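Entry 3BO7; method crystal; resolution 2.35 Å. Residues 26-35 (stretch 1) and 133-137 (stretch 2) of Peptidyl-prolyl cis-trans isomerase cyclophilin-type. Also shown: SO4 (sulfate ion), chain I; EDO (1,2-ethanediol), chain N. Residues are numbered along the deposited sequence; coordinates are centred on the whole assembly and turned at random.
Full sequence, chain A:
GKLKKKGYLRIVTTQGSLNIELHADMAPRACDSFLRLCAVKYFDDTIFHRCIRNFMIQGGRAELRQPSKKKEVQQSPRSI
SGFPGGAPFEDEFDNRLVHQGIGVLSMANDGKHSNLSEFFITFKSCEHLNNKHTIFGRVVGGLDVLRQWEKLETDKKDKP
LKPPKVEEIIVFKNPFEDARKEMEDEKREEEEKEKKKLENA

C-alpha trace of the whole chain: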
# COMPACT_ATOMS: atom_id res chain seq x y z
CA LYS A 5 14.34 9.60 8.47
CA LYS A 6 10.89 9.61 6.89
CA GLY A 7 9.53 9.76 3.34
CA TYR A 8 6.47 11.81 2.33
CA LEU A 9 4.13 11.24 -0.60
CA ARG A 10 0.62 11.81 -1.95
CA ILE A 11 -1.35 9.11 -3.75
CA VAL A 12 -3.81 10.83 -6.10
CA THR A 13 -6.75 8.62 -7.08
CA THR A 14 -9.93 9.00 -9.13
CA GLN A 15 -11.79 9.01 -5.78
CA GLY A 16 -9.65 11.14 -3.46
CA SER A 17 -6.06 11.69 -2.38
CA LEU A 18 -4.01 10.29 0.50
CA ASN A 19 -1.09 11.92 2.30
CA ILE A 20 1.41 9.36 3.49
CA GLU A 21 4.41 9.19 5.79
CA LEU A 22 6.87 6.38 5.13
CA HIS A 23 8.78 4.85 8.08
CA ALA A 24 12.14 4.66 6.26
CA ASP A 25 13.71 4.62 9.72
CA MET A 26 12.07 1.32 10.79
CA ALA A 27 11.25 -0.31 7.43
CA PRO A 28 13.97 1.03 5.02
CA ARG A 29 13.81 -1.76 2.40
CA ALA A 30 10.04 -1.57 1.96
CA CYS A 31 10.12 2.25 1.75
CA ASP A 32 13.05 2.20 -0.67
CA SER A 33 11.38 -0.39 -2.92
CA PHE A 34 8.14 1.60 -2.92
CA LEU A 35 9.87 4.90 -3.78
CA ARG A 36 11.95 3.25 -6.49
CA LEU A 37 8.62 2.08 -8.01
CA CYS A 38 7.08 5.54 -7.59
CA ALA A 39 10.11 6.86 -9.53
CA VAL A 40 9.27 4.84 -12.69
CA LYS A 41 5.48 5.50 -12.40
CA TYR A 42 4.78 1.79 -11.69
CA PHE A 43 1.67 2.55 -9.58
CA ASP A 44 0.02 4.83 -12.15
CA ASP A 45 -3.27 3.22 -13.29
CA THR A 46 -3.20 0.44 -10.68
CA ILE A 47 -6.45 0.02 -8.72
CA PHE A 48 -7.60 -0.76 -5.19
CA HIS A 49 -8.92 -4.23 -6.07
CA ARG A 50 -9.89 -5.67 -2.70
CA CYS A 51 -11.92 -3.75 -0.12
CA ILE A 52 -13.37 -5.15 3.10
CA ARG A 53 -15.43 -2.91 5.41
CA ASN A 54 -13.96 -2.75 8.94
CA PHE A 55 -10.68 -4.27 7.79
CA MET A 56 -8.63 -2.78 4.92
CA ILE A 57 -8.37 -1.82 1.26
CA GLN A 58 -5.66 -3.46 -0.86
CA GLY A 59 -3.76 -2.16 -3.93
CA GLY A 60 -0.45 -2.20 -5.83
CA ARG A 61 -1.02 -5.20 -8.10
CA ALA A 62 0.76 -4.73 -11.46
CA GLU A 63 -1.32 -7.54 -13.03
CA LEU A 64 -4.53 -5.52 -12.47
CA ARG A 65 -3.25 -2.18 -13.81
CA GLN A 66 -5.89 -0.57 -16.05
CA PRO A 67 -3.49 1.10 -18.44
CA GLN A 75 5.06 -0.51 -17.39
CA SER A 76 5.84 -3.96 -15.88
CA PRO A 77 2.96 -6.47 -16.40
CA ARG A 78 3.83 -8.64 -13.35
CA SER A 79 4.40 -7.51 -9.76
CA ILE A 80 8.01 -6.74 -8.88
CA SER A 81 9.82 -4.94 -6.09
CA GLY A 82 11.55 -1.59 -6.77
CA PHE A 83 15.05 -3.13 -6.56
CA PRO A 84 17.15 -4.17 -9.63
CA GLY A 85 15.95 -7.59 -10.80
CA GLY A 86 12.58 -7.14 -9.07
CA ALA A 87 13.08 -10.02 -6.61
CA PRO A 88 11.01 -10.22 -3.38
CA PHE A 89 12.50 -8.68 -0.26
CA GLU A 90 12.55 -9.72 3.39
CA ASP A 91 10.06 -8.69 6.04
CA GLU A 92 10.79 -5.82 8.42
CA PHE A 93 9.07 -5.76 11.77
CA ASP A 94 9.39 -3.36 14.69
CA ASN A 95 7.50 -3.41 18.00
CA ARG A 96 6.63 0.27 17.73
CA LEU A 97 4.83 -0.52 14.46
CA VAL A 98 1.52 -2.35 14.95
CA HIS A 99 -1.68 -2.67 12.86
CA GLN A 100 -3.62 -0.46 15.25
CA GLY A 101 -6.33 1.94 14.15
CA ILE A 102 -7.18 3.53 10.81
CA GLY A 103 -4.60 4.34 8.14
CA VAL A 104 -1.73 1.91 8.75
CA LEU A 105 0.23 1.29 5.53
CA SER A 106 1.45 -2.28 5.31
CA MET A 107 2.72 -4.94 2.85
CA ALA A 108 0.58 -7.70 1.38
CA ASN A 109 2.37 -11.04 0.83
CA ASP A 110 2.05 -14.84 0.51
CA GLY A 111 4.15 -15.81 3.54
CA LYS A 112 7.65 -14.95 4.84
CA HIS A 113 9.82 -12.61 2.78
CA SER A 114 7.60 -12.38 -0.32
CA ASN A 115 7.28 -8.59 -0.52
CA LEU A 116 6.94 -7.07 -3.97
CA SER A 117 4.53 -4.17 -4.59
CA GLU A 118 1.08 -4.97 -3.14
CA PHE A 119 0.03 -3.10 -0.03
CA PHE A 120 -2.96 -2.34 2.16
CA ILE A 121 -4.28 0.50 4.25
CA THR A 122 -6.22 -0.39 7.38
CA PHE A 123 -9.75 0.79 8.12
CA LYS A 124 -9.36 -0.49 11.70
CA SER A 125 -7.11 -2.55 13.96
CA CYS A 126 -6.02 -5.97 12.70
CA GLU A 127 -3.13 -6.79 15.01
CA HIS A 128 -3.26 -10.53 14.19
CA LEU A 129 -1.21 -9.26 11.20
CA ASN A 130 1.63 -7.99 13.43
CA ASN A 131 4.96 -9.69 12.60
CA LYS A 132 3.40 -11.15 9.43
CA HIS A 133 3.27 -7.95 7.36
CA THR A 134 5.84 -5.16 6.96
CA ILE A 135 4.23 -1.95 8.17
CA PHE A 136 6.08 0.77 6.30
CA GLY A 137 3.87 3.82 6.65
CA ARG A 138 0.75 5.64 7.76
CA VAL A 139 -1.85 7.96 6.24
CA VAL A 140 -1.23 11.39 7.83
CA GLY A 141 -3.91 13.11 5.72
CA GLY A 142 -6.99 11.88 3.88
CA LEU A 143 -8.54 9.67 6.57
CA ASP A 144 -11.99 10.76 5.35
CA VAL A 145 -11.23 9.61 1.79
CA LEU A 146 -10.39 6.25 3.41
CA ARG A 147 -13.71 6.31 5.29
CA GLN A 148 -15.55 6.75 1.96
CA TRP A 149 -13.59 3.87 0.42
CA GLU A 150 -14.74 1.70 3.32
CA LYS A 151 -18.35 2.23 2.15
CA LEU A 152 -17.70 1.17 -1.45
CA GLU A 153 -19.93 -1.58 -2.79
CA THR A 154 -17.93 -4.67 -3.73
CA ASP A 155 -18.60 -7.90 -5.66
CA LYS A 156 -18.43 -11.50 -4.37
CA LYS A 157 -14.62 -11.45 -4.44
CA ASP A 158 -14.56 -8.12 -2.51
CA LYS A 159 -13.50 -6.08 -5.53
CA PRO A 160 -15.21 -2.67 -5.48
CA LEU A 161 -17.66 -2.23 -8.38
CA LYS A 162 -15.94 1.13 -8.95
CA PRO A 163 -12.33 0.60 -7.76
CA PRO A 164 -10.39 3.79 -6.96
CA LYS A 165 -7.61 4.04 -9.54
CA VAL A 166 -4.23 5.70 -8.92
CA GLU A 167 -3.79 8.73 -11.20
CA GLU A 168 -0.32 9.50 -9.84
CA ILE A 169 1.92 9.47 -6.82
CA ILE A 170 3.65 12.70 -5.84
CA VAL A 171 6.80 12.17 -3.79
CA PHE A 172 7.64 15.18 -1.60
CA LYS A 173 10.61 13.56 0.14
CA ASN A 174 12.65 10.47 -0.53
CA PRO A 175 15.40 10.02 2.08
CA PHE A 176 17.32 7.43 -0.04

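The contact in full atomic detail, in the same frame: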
# COMPACT_ATOMS: atom_id res chain seq x y z
N MET A 26 12.39 2.61 10.18
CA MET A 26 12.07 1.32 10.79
C MET A 26 11.81 0.22 9.75
O MET A 26 11.93 -0.97 10.05
CB MET A 26 10.86 1.44 11.73
CG MET A 26 11.13 2.22 13.01
SD MET A 26 9.66 2.50 14.02
CE MET A 26 8.90 3.91 13.23
N ALA A 27 11.45 0.63 8.53
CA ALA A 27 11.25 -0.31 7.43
C ALA A 27 11.90 0.21 6.13
O ALA A 27 11.20 0.38 5.12
CB ALA A 27 9.75 -0.62 7.23
N PRO A 28 13.23 0.44 6.15
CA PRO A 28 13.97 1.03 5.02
C PRO A 28 13.81 0.32 3.68
O PRO A 28 13.65 0.99 2.66
CB PRO A 28 15.44 0.96 5.49
CG PRO A 28 15.45 0.02 6.66
CD PRO A 28 14.12 0.15 7.29
N ARG A 29 13.86 -1.01 3.67
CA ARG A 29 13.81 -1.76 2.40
C ARG A 29 12.46 -1.64 1.70
O ARG A 29 12.40 -1.48 0.48
CB ARG A 29 14.16 -3.23 2.63
CG ARG A 29 15.58 -3.44 3.15
CD ARG A 29 16.46 -4.06 2.08
NE ARG A 29 17.14 -3.08 1.24
CZ ARG A 29 17.65 -3.35 0.04
NH1 ARG A 29 17.55 -4.57 -0.49
NH2 ARG A 29 18.26 -2.38 -0.65
N ALA A 30 11.39 -1.69 2.49
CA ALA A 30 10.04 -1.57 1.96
C ALA A 30 9.76 -0.15 1.44
O ALA A 30 9.09 0.02 0.43
CB ALA A 30 9.00 -2.00 3.01
N CYS A 31 10.28 0.85 2.15
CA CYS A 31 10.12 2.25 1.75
C CYS A 31 10.93 2.53 0.50
O CYS A 31 10.42 3.14 -0.45
CB CYS A 31 10.55 3.17 2.88
SG CYS A 31 9.47 3.07 4.29
N ASP A 32 12.17 2.07 0.49
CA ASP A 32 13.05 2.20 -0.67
C ASP A 32 12.45 1.57 -1.92
O ASP A 32 12.35 2.22 -2.97
CB ASP A 32 14.41 1.58 -0.36
CG ASP A 32 15.49 2.08 -1.28
OD1 ASP A 32 15.19 2.95 -2.14
OD2 ASP A 32 16.64 1.62 -1.13
N SER A 33 12.04 0.31 -1.82
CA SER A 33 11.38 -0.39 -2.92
C SER A 33 10.22 0.42 -3.47
O SER A 33 10.10 0.61 -4.69
CB SER A 33 10.89 -1.76 -2.47
OG SER A 33 10.18 -2.41 -3.51
N PHE A 34 9.37 0.91 -2.56
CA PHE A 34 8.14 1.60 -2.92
C PHE A 34 8.46 2.88 -3.70
O PHE A 34 7.83 3.16 -4.73
CB PHE A 34 7.33 1.91 -1.66
CG PHE A 34 5.92 2.37 -1.92
CD1 PHE A 34 4.89 1.44 -2.06
CD2 PHE A 34 5.61 3.72 -2.04
CE1 PHE A 34 3.57 1.85 -2.31
CE2 PHE A 34 4.29 4.14 -2.29
CZ PHE A 34 3.28 3.20 -2.42
N LEU A 35 9.44 3.63 -3.20
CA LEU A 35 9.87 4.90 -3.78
C LEU A 35 10.58 4.69 -5.10
O LEU A 35 10.40 5.48 -6.03
CB LEU A 35 10.74 5.70 -2.78
CG LEU A 35 10.00 6.23 -1.54
CD1 LEU A 35 10.96 6.67 -0.43
CD2 LEU A 35 9.03 7.37 -1.87
N HIS A 133 3.27 -8.95 8.42
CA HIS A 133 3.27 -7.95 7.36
C HIS A 133 4.13 -6.73 7.71
O HIS A 133 4.02 -6.18 8.81
CB HIS A 133 1.82 -7.54 7.04
CG HIS A 133 0.98 -8.68 6.56
ND1 HIS A 133 0.87 -9.01 5.22
CD2 HIS A 133 0.25 -9.60 7.23
CE1 HIS A 133 0.09 -10.07 5.09
NE2 HIS A 133 -0.30 -10.45 6.30
N THR A 134 5.02 -6.34 6.79
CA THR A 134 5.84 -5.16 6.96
C THR A 134 4.96 -3.92 6.92
O THR A 134 4.38 -3.59 5.88
CB THR A 134 6.90 -5.02 5.85
OG1 THR A 134 7.80 -6.13 5.88
CG2 THR A 134 7.70 -3.73 6.03
N ILE A 135 4.83 -3.26 8.07
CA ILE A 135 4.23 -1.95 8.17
C ILE A 135 5.32 -0.98 7.78
O ILE A 135 6.41 -1.01 8.36
CB ILE A 135 3.77 -1.63 9.62
CG1 ILE A 135 2.52 -2.45 9.97
CG2 ILE A 135 3.50 -0.12 9.80
CD1 ILE A 135 2.30 -2.65 11.44
N PHE A 136 5.05 -0.14 6.78
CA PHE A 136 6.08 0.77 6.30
C PHE A 136 5.60 2.21 6.20
O PHE A 136 6.35 3.08 5.76
CB PHE A 136 6.73 0.25 5.00
CG PHE A 136 5.81 0.24 3.80
CD1 PHE A 136 5.98 1.16 2.77
CD2 PHE A 136 4.80 -0.71 3.67
CE1 PHE A 136 5.16 1.16 1.65
CE2 PHE A 136 3.97 -0.72 2.56
CZ PHE A 136 4.15 0.21 1.55
N GLY A 137 4.37 2.46 6.61
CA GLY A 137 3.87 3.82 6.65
C GLY A 137 2.55 4.04 7.35
O GLY A 137 1.98 3.12 7.96
S SO4 I . 16.34 -7.72 1.27
O1 SO4 I . 15.48 -6.79 1.99
O2 SO4 I . 16.67 -7.17 -0.04
O3 SO4 I . 17.58 -7.96 2.01
O4 SO4 I . 15.62 -8.99 1.13
C1 EDO N . 20.11 -2.08 -3.79
O1 EDO N . 19.67 -3.43 -3.59
C2 EDO N . 20.69 -1.95 -5.19
O2 EDO N . 20.65 -0.59 -5.64

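The contact between these stretches is a matter of fit rather than of polar bonding: no hydrogen bond crosses it, and what joins helix 28-35 to the strand beginning at Ile135 is the packing of apolar surface. The two axes pass 8.1 Å apart at their closest, and their N-to-C directions make an angle of 54°, so the strand runs obliquely past the helix. About 275 Å² is buried, both sides summed.

The main bump is Phe136. Its CA-to-CB bond points toward the helix, and with chi1 at 67° (p) the ring extends along the helix surface. Small residues make room at its base. Ala27, at the N-cap position, and Ala30, one turn along, both point toward the strand, and each ends in a single methyl: Ala27 CB lies 3.9 Å from Phe136 CB, and Ala30 CB lies 3.8 Å from the same atom. Because these side chains stop at CB, the backbones can come close, with the CA atoms of Ala27 and Phe136 5.4 Å apart. Ala27 CB also rests 3.5 Å from the carbonyl O of Ile135.

Cys31 borders the same site. Its CB points sideways, but with chi1 at -67° (m) SG comes 4.0 Å from Phe136 CB and 3.4 Å from Phe136 O, and it sits at the edge of the aromatic ring. Sulfur is large and polarizable, well suited to filling space beside a ring.

Farther along the helix, Phe34 meets the outer part of the Phe136 ring. Its t rotamer, chi1 -168°, carries the ring out so that Phe34 CD1 is 3.7 Å from Phe136 CE1. The centroids are 5.5 Å apart and the planes are inclined at 54°, an oblique pairing, with Phe34 CD1 set against the edge of the Phe136 ring.

Thr134 adds a smaller bump. Its CG2 methyl lies 3.7 Å from Ala30 CB and 3.9 Å from Ala27 CB, so the two alanines receive it as well as Phe136. Threonine suits this place because it has a methyl for the contact, while its OG1 is hydrogen-bonded elsewhere in the structure. Ile135, between the two bumps, sends the end of its side chain away from the helix.

At the start of the helix, Cys31 N donates to Ala27 O (3.1 Å), and farther in Phe34 N donates to Ala30 O (3.1 Å). The end of Arg29 leads away from the strand, and its NH1 donates a hydrogen bond to sulfate O2 at 2.8 Å.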